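Local coordinates for insecticidal crystal protein Cry7Cal (Bacillus thuringiensis, PDB 5ZI1) that acts as an insecticidal crystal toxin active against the locust Locusta migratoria manilensis, probably through binding to a receptor, at residues G85-N88 and A89-Y93; N214-R217 and F218-E221; A363-S366 and A367-Q371. All blocks are in the same frame, centred on the assembly; numbering follows the deposited sequence.

Interaction 1 (G85-N88 and A89-Y93)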
ATOM      1  N   GLY A  85     -22.414  15.288  11.346  1.00 49.25           N
ATOM      2  CA  GLY A  85     -23.490  14.403  11.757  1.00 43.77           C
ATOM      3  C   GLY A  85     -23.011  12.975  11.939  1.00 46.45           C
ATOM      4  O   GLY A  85     -23.364  12.304  12.913  1.00 43.41           O
ATOM      5  N   LEU A  86     -22.176  12.501  11.016  1.00 43.64           N
ATOM      6  CA  LEU A  86     -21.614  11.172  11.165  1.00 44.74           C
ATOM      7  C   LEU A  86     -20.772  11.066  12.424  1.00 49.34           C
ATOM      8  O   LEU A  86     -20.836  10.053  13.127  1.00 49.44           O
ATOM      9  CB  LEU A  86     -20.797  10.806   9.929  1.00 47.60           C
ATOM     10  CG  LEU A  86     -21.701  10.374   8.774  1.00 48.34           C
ATOM     11  CD1 LEU A  86     -20.893  10.288   7.492  1.00 45.89           C
ATOM     12  CD2 LEU A  86     -22.395   9.023   9.112  1.00 44.05           C
ATOM     13  N   ARG A  87     -19.992  12.108  12.746  1.00 53.58           N
ATOM     14  CA  ARG A  87     -19.216  12.052  13.984  1.00 54.62           C
ATOM     15  C   ARG A  87     -20.130  11.901  15.192  1.00 53.02           C
ATOM     16  O   ARG A  87     -19.924  11.021  16.038  1.00 49.14           O
ATOM     17  CB  ARG A  87     -18.335  13.288  14.155  1.00 53.58           C
ATOM     18  CG  ARG A  87     -17.773  13.327  15.558  1.00 52.08           C
ATOM     19  CD  ARG A  87     -16.921  14.540  15.839  1.00 61.18           C
ATOM     20  NE  ARG A  87     -17.670  15.785  15.792  1.00 61.61           N
ATOM     21  CZ  ARG A  87     -18.525  16.181  16.725  1.00 63.09           C
ATOM     22  NH1 ARG A  87     -19.144  17.345  16.587  1.00 63.79           N
ATOM     23  NH2 ARG A  87     -18.768  15.411  17.782  1.00 62.64           N
ATOM     24  N   ASN A  88     -21.158  12.748  15.288  1.00 50.07           N
ATOM     25  CA  ASN A  88     -22.048  12.656  16.440  1.00 54.71           C
ATOM     26  C   ASN A  88     -22.824  11.339  16.460  1.00 55.62           C
ATOM     27  O   ASN A  88     -23.184  10.858  17.540  1.00 53.25           O
ATOM     28  CB  ASN A  88     -22.996  13.861  16.481  1.00 48.89           C
ATOM     29  CG  ASN A  88     -22.311  15.109  17.057  1.00 70.64           C
ATOM     30  OD1 ASN A  88     -22.086  15.207  18.276  1.00 72.42           O
ATOM     31  ND2 ASN A  88     -21.944  16.048  16.182  1.00 65.53           N
ATOM     32  N   ALA A  89     -23.077  10.729  15.296  1.00 47.53           N
ATOM     33  CA  ALA A  89     -23.845   9.491  15.341  1.00 57.24           C
ATOM     34  C   ALA A  89     -22.955   8.337  15.772  1.00 51.06           C
ATOM     35  O   ALA A  89     -23.365   7.501  16.585  1.00 53.36           O
ATOM     36  CB  ALA A  89     -24.521   9.208  13.990  1.00 43.54           C
ATOM     37  N   LEU A  90     -21.728   8.291  15.263  1.00 49.39           N
ATOM     38  CA  LEU A  90     -20.781   7.303  15.768  1.00 53.22           C
ATOM     39  C   LEU A  90     -20.538   7.478  17.262  1.00 53.03           C
ATOM     40  O   LEU A  90     -20.529   6.495  18.013  1.00 58.32           O
ATOM     41  CB  LEU A  90     -19.471   7.387  14.998  1.00 54.23           C
ATOM     42  CG  LEU A  90     -19.586   6.877  13.566  1.00 54.98           C
ATOM     43  CD1 LEU A  90     -18.353   7.282  12.772  1.00 53.09           C
ATOM     44  CD2 LEU A  90     -19.763   5.361  13.566  1.00 51.29           C
ATOM     45  N   GLU A  91     -20.339   8.718  17.719  1.00 56.19           N
ATOM     46  CA  GLU A  91     -20.184   8.948  19.153  1.00 59.17           C
ATOM     47  C   GLU A  91     -21.350   8.340  19.914  1.00 52.93           C
ATOM     48  O   GLU A  91     -21.156   7.570  20.861  1.00 57.24           O
ATOM     49  CB  GLU A  91     -20.084  10.441  19.470  1.00 56.94           C
ATOM     50  CG  GLU A  91     -18.805  11.117  19.030  1.00 64.34           C
ATOM     51  CD  GLU A  91     -18.827  12.650  19.236  1.00 70.10           C
ATOM     52  OE1 GLU A  91     -19.785  13.173  19.867  1.00 70.83           O
ATOM     53  OE2 GLU A  91     -17.886  13.327  18.755  1.00 64.71           O
ATOM     54  N   GLY A  92     -22.573   8.660  19.489  1.00 54.53           N
ATOM     55  CA  GLY A  92     -23.753   8.106  20.132  1.00 51.48           C
ATOM     56  C   GLY A  92     -23.845   6.598  20.018  1.00 54.94           C
ATOM     57  O   GLY A  92     -24.368   5.937  20.920  1.00 60.05           O
ATOM     58  N   TYR A  93     -23.342   6.029  18.919  1.00 49.88           N
ATOM     59  CA  TYR A  93     -23.384   4.577  18.790  1.00 55.05           C
ATOM     60  C   TYR A  93     -22.383   3.911  19.736  1.00 56.45           C
ATOM     61  O   TYR A  93     -22.740   2.975  20.470  1.00 54.07           O
ATOM     62  CB  TYR A  93     -23.147   4.153  17.333  1.00 50.99           C
ATOM     63  CG  TYR A  93     -22.915   2.659  17.201  1.00 54.74           C
ATOM     64  CD1 TYR A  93     -23.978   1.757  17.200  1.00 53.14           C
ATOM     65  CD2 TYR A  93     -21.623   2.148  17.124  1.00 52.83           C
ATOM     66  CE1 TYR A  93     -23.748   0.378  17.101  1.00 50.28           C
ATOM     67  CE2 TYR A  93     -21.385   0.800  17.016  1.00 50.65           C
ATOM     68  CZ  TYR A  93     -22.436  -0.089  17.010  1.00 53.89           C
ATOM     69  OH  TYR A  93     -22.141  -1.440  16.914  1.00 48.65           O
TER
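Arg87 and Glu91 stand one turn apart on helix 73-101 and meet through their charged ends, Arg87 NH2 donating to Glu91 OE2 in a salt bridge. The modelled 2.5 Å between NH2 and OE2 is very short, and its exact value is doubtful. Glu91 OE1 lies farther from the same Arg87 NH2, at 3.2 Å, so the carboxylate leans on one nitrogen with one oxygen ahead of the other. It approaches at the edge of the guanidinium, near its plane, with the two flat groups twisted 41° apart. Although CB of Arg87 leads away from 89-93, a bend at its third torsion (chi3 65°) swings the guanidinium back over the next turn. Glu91, extended beyond CG, passes close to the backbone on its way there, Glu91 CG 3.2 Å from Arg87 O. Asn88 lies alongside Glu91 and points the same way; its OD1 is 3.5 Å from Glu91 OE1, a pair of acceptors that cannot bond, while its ND2 turns back to Glu84 O.

Beneath these side chains, regular helical bonds set the spacing. Glu91 N donates to Arg87 O at 2.9 Å, linking the backbones of the salt-bridged pair itself. Leu90 N reaches Leu86 O at 2.9 Å, and Gly92 N reaches Asn88 O at 3.0 Å. Farther out, Lys51 forms a weak, long ion pair with Glu91 OE2, and Trp48 touches both Arg87 and Leu90. On the buried side Leu86 packs on Leu123 and Phe124, Leu90 on Phe40, Leu44 and Leu150. An i to i+4 salt bridge on the outer side, with leucines turned inward, is the pattern of an amphipathic helix, here in the helical bundle of the N-terminal delta endotoxin domain.

Interaction 2 (N214-R217 and F218-E221)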
ATOM      1  N   ASN A 214       4.298  15.536 -10.469  1.00 43.97           N
ATOM      2  CA  ASN A 214       2.956  15.731  -9.929  1.00 47.68           C
ATOM      3  C   ASN A 214       2.135  14.454 -10.058  1.00 44.08           C
ATOM      4  O   ASN A 214       1.325  14.134  -9.185  1.00 41.38           O
ATOM      5  CB  ASN A 214       2.244  16.874 -10.648  1.00 47.80           C
ATOM      6  CG  ASN A 214       2.890  18.240 -10.397  1.00 53.36           C
ATOM      7  OD1 ASN A 214       3.616  18.442  -9.418  1.00 52.58           O
ATOM      8  ND2 ASN A 214       2.608  19.190 -11.287  1.00 48.05           N
ATOM      9  N   TYR A 215       2.333  13.731 -11.152  1.00 40.24           N
ATOM     10  CA  TYR A 215       1.684  12.449 -11.349  1.00 44.63           C
ATOM     11  C   TYR A 215       2.132  11.455 -10.280  1.00 48.90           C
ATOM     12  O   TYR A 215       1.309  10.812  -9.623  1.00 42.15           O
ATOM     13  CB  TYR A 215       2.024  11.960 -12.750  1.00 41.99           C
ATOM     14  CG  TYR A 215       1.542  10.569 -13.102  1.00 49.24           C
ATOM     15  CD1 TYR A 215       2.293   9.446 -12.764  1.00 40.55           C
ATOM     16  CD2 TYR A 215       0.364  10.388 -13.835  1.00 43.36           C
ATOM     17  CE1 TYR A 215       1.892   8.196 -13.125  1.00 43.70           C
ATOM     18  CE2 TYR A 215      -0.063   9.118 -14.195  1.00 44.54           C
ATOM     19  CZ  TYR A 215       0.698   8.032 -13.837  1.00 46.85           C
ATOM     20  OH  TYR A 215       0.286   6.774 -14.191  1.00 44.14           O
ATOM     21  N   ASN A 216       3.443  11.364 -10.045  1.00 45.78           N
ATOM     22  CA  ASN A 216       3.915  10.424  -9.042  1.00 43.19           C
ATOM     23  C   ASN A 216       3.499  10.842  -7.640  1.00 43.00           C
ATOM     24  O   ASN A 216       3.229   9.983  -6.785  1.00 42.28           O
ATOM     25  CB  ASN A 216       5.426  10.276  -9.125  1.00 44.66           C
ATOM     26  CG  ASN A 216       5.941   9.237  -8.166  1.00 50.58           C
ATOM     27  OD1 ASN A 216       5.664   8.026  -8.327  1.00 42.70           O
ATOM     28  ND2 ASN A 216       6.667   9.697  -7.125  1.00 43.08           N
ATOM     29  N   ARG A 217       3.422  12.146  -7.383  1.00 42.35           N
ATOM     30  CA  ARG A 217       3.015  12.587  -6.055  1.00 45.13           C
ATOM     31  C   ARG A 217       1.575  12.189  -5.762  1.00 39.53           C
ATOM     32  O   ARG A 217       1.235  11.857  -4.621  1.00 39.10           O
ATOM     33  CB  ARG A 217       3.181  14.096  -5.916  1.00 39.57           C
ATOM     34  CG  ARG A 217       2.792  14.588  -4.536  1.00 42.88           C
ATOM     35  CD  ARG A 217       3.032  16.081  -4.339  1.00 49.69           C
ATOM     36  NE  ARG A 217       4.443  16.438  -4.462  1.00 53.46           N
ATOM     37  CZ  ARG A 217       4.953  17.088  -5.502  1.00 56.42           C
ATOM     38  NH1 ARG A 217       6.253  17.377  -5.536  1.00 50.59           N
ATOM     39  NH2 ARG A 217       4.154  17.447  -6.508  1.00 51.93           N
ATOM     40  N   PHE A 218       0.707  12.263  -6.771  1.00 41.92           N
ATOM     41  CA  PHE A 218      -0.665  11.821  -6.599  1.00 42.78           C
ATOM     42  C   PHE A 218      -0.707  10.329  -6.312  1.00 41.62           C
ATOM     43  O   PHE A 218      -1.348   9.886  -5.352  1.00 43.05           O
ATOM     44  CB  PHE A 218      -1.454  12.171  -7.848  1.00 42.06           C
ATOM     45  CG  PHE A 218      -2.861  11.697  -7.839  1.00 43.80           C
ATOM     46  CD1 PHE A 218      -3.864  12.466  -7.289  1.00 44.81           C
ATOM     47  CD2 PHE A 218      -3.199  10.492  -8.438  1.00 47.20           C
ATOM     48  CE1 PHE A 218      -5.176  12.029  -7.316  1.00 45.18           C
ATOM     49  CE2 PHE A 218      -4.499  10.060  -8.465  1.00 42.28           C
ATOM     50  CZ  PHE A 218      -5.493  10.826  -7.905  1.00 42.96           C
ATOM     51  N   ARG A 219       0.018   9.541  -7.109  1.00 40.04           N
ATOM     52  CA  ARG A 219       0.095   8.106  -6.859  1.00 44.16           C
ATOM     53  C   ARG A 219       0.580   7.817  -5.442  1.00 44.90           C
ATOM     54  O   ARG A 219      -0.018   7.009  -4.724  1.00 46.27           O
ATOM     55  CB  ARG A 219       1.009   7.448  -7.890  1.00 45.35           C
ATOM     56  CG  ARG A 219       1.506   6.065  -7.502  1.00 43.97           C
ATOM     57  CD  ARG A 219       2.116   5.348  -8.712  1.00 43.11           C
ATOM     58  NE  ARG A 219       3.196   6.132  -9.305  1.00 38.41           N
ATOM     59  CZ  ARG A 219       3.651   5.964 -10.550  1.00 49.86           C
ATOM     60  NH1 ARG A 219       3.112   5.019 -11.347  1.00 40.13           N
ATOM     61  NH2 ARG A 219       4.640   6.748 -11.008  1.00 37.25           N
ATOM     62  N   ARG A 220       1.648   8.493  -5.007  1.00 45.50           N
ATOM     63  CA  ARG A 220       2.220   8.181  -3.700  1.00 41.30           C
ATOM     64  C   ARG A 220       1.249   8.518  -2.585  1.00 40.82           C
ATOM     65  O   ARG A 220       0.946   7.671  -1.739  1.00 45.82           O
ATOM     66  CB  ARG A 220       3.531   8.931  -3.487  1.00 41.45           C
ATOM     67  CG  ARG A 220       4.134   8.643  -2.138  1.00 41.14           C
ATOM     68  CD  ARG A 220       5.485   9.325  -1.970  1.00 46.67           C
ATOM     69  NE  ARG A 220       5.325  10.754  -1.708  1.00 48.93           N
ATOM     70  CZ  ARG A 220       5.580  11.710  -2.596  1.00 45.65           C
ATOM     71  NH1 ARG A 220       6.022  11.399  -3.813  1.00 42.23           N
ATOM     72  NH2 ARG A 220       5.400  12.979  -2.257  1.00 50.46           N
ATOM     73  N   GLU A 221       0.727   9.743  -2.580  1.00 38.75           N
ATOM     74  CA  GLU A 221      -0.152  10.161  -1.492  1.00 42.22           C
ATOM     75  C   GLU A 221      -1.497   9.427  -1.524  1.00 43.36           C
ATOM     76  O   GLU A 221      -2.015   9.053  -0.466  1.00 40.78           O
ATOM     77  CB  GLU A 221      -0.347  11.672  -1.539  1.00 42.17           C
ATOM     78  CG  GLU A 221       0.962  12.469  -1.215  1.00 45.87           C
ATOM     79  CD  GLU A 221       0.682  13.923  -0.894  1.00 54.25           C
ATOM     80  OE1 GLU A 221      -0.513  14.270  -0.761  1.00 57.35           O
ATOM     81  OE2 GLU A 221       1.642  14.730  -0.774  1.00 62.36           O
TER
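Asn216 OD1 is gripped side-on by two nitrogens of Arg219, NH2 at 3.1 Å and NE at 3.3 Å. The NH2 bond lies in the carbonyl plane, on a lone pair; NE comes in tilted by 23°, and the oxygen stays near the guanidinium plane for both. Double donation to one atom helps to fix the rotation of the guanidinium, together with the salt bridge from Arg219 NH1 to Glu283, and the amide can take part because Asn216 carries CG anti to its backbone N (chi1 -176°), which brings its end back toward the next residues. Tyr215 then meets one face of the same guanidinium with CE1, 3.8 Å from Arg219 CZ, the ring standing at 90° to that plane, so that the edge of the ring meets the face of the cation.

Arg217 and Arg220 approach each other with NE of Arg217 4.2 Å from NH2 of Arg220, but both form salt bridges with Asp256, which probably offsets their like charges. Asn216 ND2 and Arg220 NH1 both bond Phe254 O.

Helix 208-227 thus faces two ways. Phe218 packs against Leu198 and Leu201 of helix 169-202 and Leu66 of helix 54-67, whereas the polar side reaches strand 252-254 and helix 279-286, joining the helical domain to the next one.

Interaction 3 (A363-S366 and A367-Q371)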
ATOM      1  N   ALA A 363      22.776  21.340  -8.940  1.00 50.35           N
ATOM      2  CA  ALA A 363      22.835  21.334 -10.396  1.00 52.37           C
ATOM      3  C   ALA A 363      23.673  22.516 -10.867  1.00 52.07           C
ATOM      4  O   ALA A 363      23.804  23.523 -10.176  1.00 43.94           O
ATOM      5  CB  ALA A 363      21.442  21.415 -11.027  1.00 46.31           C
ATOM      6  N   ASN A 364      24.204  22.397 -12.075  1.00 51.25           N
ATOM      7  CA  ASN A 364      24.917  23.500 -12.697  1.00 47.73           C
ATOM      8  C   ASN A 364      24.654  23.462 -14.190  1.00 48.81           C
ATOM      9  O   ASN A 364      24.896  22.433 -14.829  1.00 49.60           O
ATOM     10  CB  ASN A 364      26.413  23.412 -12.435  1.00 51.13           C
ATOM     11  CG  ASN A 364      27.150  24.574 -13.033  1.00 54.97           C
ATOM     12  OD1 ASN A 364      27.569  24.540 -14.192  1.00 55.55           O
ATOM     13  ND2 ASN A 364      27.291  25.628 -12.252  1.00 54.93           N
ATOM     14  N   LYS A 365      24.171  24.574 -14.745  1.00 50.69           N
ATOM     15  CA  LYS A 365      23.930  24.689 -16.180  1.00 54.23           C
ATOM     16  C   LYS A 365      24.812  25.803 -16.731  1.00 49.26           C
ATOM     17  O   LYS A 365      24.582  26.980 -16.449  1.00 45.71           O
ATOM     18  CB  LYS A 365      22.458  24.948 -16.485  1.00 50.14           C
ATOM     19  CG  LYS A 365      22.132  24.850 -17.961  1.00 49.84           C
ATOM     20  CD  LYS A 365      20.639  25.046 -18.196  1.00 48.94           C
ATOM     21  CE  LYS A 365      20.229  24.678 -19.613  1.00 59.40           C
ATOM     22  NZ  LYS A 365      20.676  25.678 -20.616  1.00 64.76           N
ATOM     23  N   SER A 366      25.803  25.422 -17.533  1.00 54.16           N
ATOM     24  CA  SER A 366      26.738  26.359 -18.142  1.00 54.26           C
ATOM     25  C   SER A 366      26.978  25.978 -19.598  1.00 54.54           C
ATOM     26  O   SER A 366      26.139  26.247 -20.463  1.00 62.25           O
ATOM     27  CB  SER A 366      28.054  26.379 -17.359  1.00 52.57           C
ATOM     28  OG  SER A 366      27.815  26.671 -15.988  1.00 54.73           O
ATOM     29  N   ALA A 367      28.127  25.368 -19.888  1.00 52.57           N
ATOM     30  CA  ALA A 367      28.311  24.811 -21.218  1.00 52.67           C
ATOM     31  C   ALA A 367      27.535  23.514 -21.364  1.00 55.26           C
ATOM     32  O   ALA A 367      27.126  23.163 -22.474  1.00 59.63           O
ATOM     33  CB  ALA A 367      29.791  24.575 -21.510  1.00 47.01           C
ATOM     34  N   THR A 368      27.343  22.791 -20.258  1.00 53.09           N
ATOM     35  CA  THR A 368      26.499  21.609 -20.196  1.00 53.10           C
ATOM     36  C   THR A 368      25.698  21.679 -18.905  1.00 56.37           C
ATOM     37  O   THR A 368      25.855  22.606 -18.106  1.00 53.61           O
ATOM     38  CB  THR A 368      27.316  20.317 -20.280  1.00 54.78           C
ATOM     39  OG1 THR A 368      26.421  19.207 -20.396  1.00 58.53           O
ATOM     40  CG2 THR A 368      28.185  20.140 -19.042  1.00 54.02           C
ATOM     41  N   TRP A 369      24.822  20.694 -18.700  1.00 56.28           N
ATOM     42  CA  TRP A 369      23.824  20.742 -17.636  1.00 49.23           C
ATOM     43  C   TRP A 369      24.041  19.540 -16.721  1.00 53.31           C
ATOM     44  O   TRP A 369      23.746  18.402 -17.101  1.00 55.78           O
ATOM     45  CB  TRP A 369      22.424  20.771 -18.247  1.00 51.98           C
ATOM     46  CG  TRP A 369      21.326  21.145 -17.309  1.00 49.71           C
ATOM     47  CD1 TRP A 369      21.419  21.299 -15.960  1.00 48.29           C
ATOM     48  CD2 TRP A 369      19.957  21.411 -17.655  1.00 49.34           C
ATOM     49  NE1 TRP A 369      20.192  21.646 -15.440  1.00 48.37           N
ATOM     50  CE2 TRP A 369      19.277  21.715 -16.461  1.00 50.43           C
ATOM     51  CE3 TRP A 369      19.240  21.418 -18.857  1.00 52.12           C
ATOM     52  CZ2 TRP A 369      17.912  22.020 -16.433  1.00 46.73           C
ATOM     53  CZ3 TRP A 369      17.884  21.733 -18.827  1.00 47.65           C
ATOM     54  CH2 TRP A 369      17.238  22.033 -17.627  1.00 47.36           C
ATOM     55  N   TYR A 370      24.588  19.786 -15.534  1.00 53.04           N
ATOM     56  CA  TYR A 370      24.911  18.749 -14.564  1.00 49.45           C
ATOM     57  C   TYR A 370      23.819  18.632 -13.511  1.00 47.63           C
ATOM     58  O   TYR A 370      23.219  19.627 -13.099  1.00 50.59           O
ATOM     59  CB  TYR A 370      26.247  19.045 -13.859  1.00 47.89           C
ATOM     60  CG  TYR A 370      27.467  18.950 -14.753  1.00 49.02           C
ATOM     61  CD1 TYR A 370      27.830  17.742 -15.335  1.00 48.18           C
ATOM     62  CD2 TYR A 370      28.271  20.068 -14.999  1.00 50.99           C
ATOM     63  CE1 TYR A 370      28.939  17.644 -16.147  1.00 50.75           C
ATOM     64  CE2 TYR A 370      29.382  19.982 -15.803  1.00 45.91           C
ATOM     65  CZ  TYR A 370      29.718  18.769 -16.375  1.00 56.03           C
ATOM     66  OH  TYR A 370      30.830  18.669 -17.181  1.00 52.13           O
ATOM     67  N   GLN A 371      23.577  17.404 -13.055  1.00 45.89           N
ATOM     68  CA  GLN A 371      22.709  17.159 -11.910  1.00 44.45           C
ATOM     69  C   GLN A 371      23.531  16.422 -10.870  1.00 45.83           C
ATOM     70  O   GLN A 371      24.252  15.473 -11.203  1.00 43.86           O
ATOM     71  CB  GLN A 371      21.468  16.350 -12.301  1.00 47.46           C
ATOM     72  CG  GLN A 371      20.900  16.731 -13.633  1.00 42.57           C
ATOM     73  CD  GLN A 371      20.076  18.004 -13.598  1.00 47.96           C
ATOM     74  OE1 GLN A 371      19.649  18.482 -12.535  1.00 49.02           O
ATOM     75  NE2 GLN A 371      19.831  18.557 -14.772  1.00 45.03           N
TER
HETATM   76  O   HOH W   1      27.886  23.137 -16.334  1.00 45.80           O
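Strands 352-365 and 369-382 form a beta hairpin, and Lys365 and Trp369 face each other beside its turn, in the second delta endotoxin domain, a beta prism in this toxin family. The backbone bonds are those of an antiparallel ladder. Asn364 and Tyr370 are a hydrogen-bonded pair, with Tyr370 N donating to Asn364 O at 2.8 Å and Asn364 N to Tyr370 O at 3.1 Å. Ala363 with Gln371 and Lys365 with Trp369 are the flanking non-hydrogen-bonded pairs. Ser366 N closes the turn by bonding Thr368 O at 2.9 Å. Ser444 bonds the backbones of Trp369 and Gln371 from outside the hairpin.

Packing on the face of Ala363, Lys365, Trp369 and Gln371 is led by the lysine and the indole. The Lys365 chain passes over one side of the ring, CB and CG near its five-membered part and CE 3.9 Å from the centroid of the six-membered ring, a CH-pi contact. Lys365 CG and Trp369 CG both stand anti to their backbone N (chi1 -171° and -166°), while a bend at chi4 turns NZ aside. Gln371 NE2 lies over the opposite face of the indole, toward the rim.

Polar side-chain contacts gather on the face of Asn364 and Tyr370. Ser366 OG donates to Asn364 OD1 at 2.8 Å and also bonds Asn309, in the loop before strand 312-324. Neighbouring loops at the tip of this domain probably contribute to receptor recognition, as in related Cry toxins. Beside the turn, on the Asn364 side of the sheet, a water lies 2.6 Å from Asn364 OD1 and 2.7 Å from Thr368 O.

Interactions 1 and 2 both lie along single helices of the N-terminal domain, their nearest atoms about 21 Å apart, whereas interaction 3 is the end of a beta hairpin in the following domain. Of the three, interaction 2 is nearest the centre of the chain and has the densest polar chemistry, with arginines drawn to acidic residues beyond the helix, Asp256 and Glu283. In interaction 1 a single arginine and glutamate pair on the outer side of their helix, over a hydrophobic inner side. Interaction 3, about 58 Å from interaction 1 between centres, is partly buried, with its turn exposed, and replaces ion pairs with strand bonds, an aliphatic chain on an indole and a bound water.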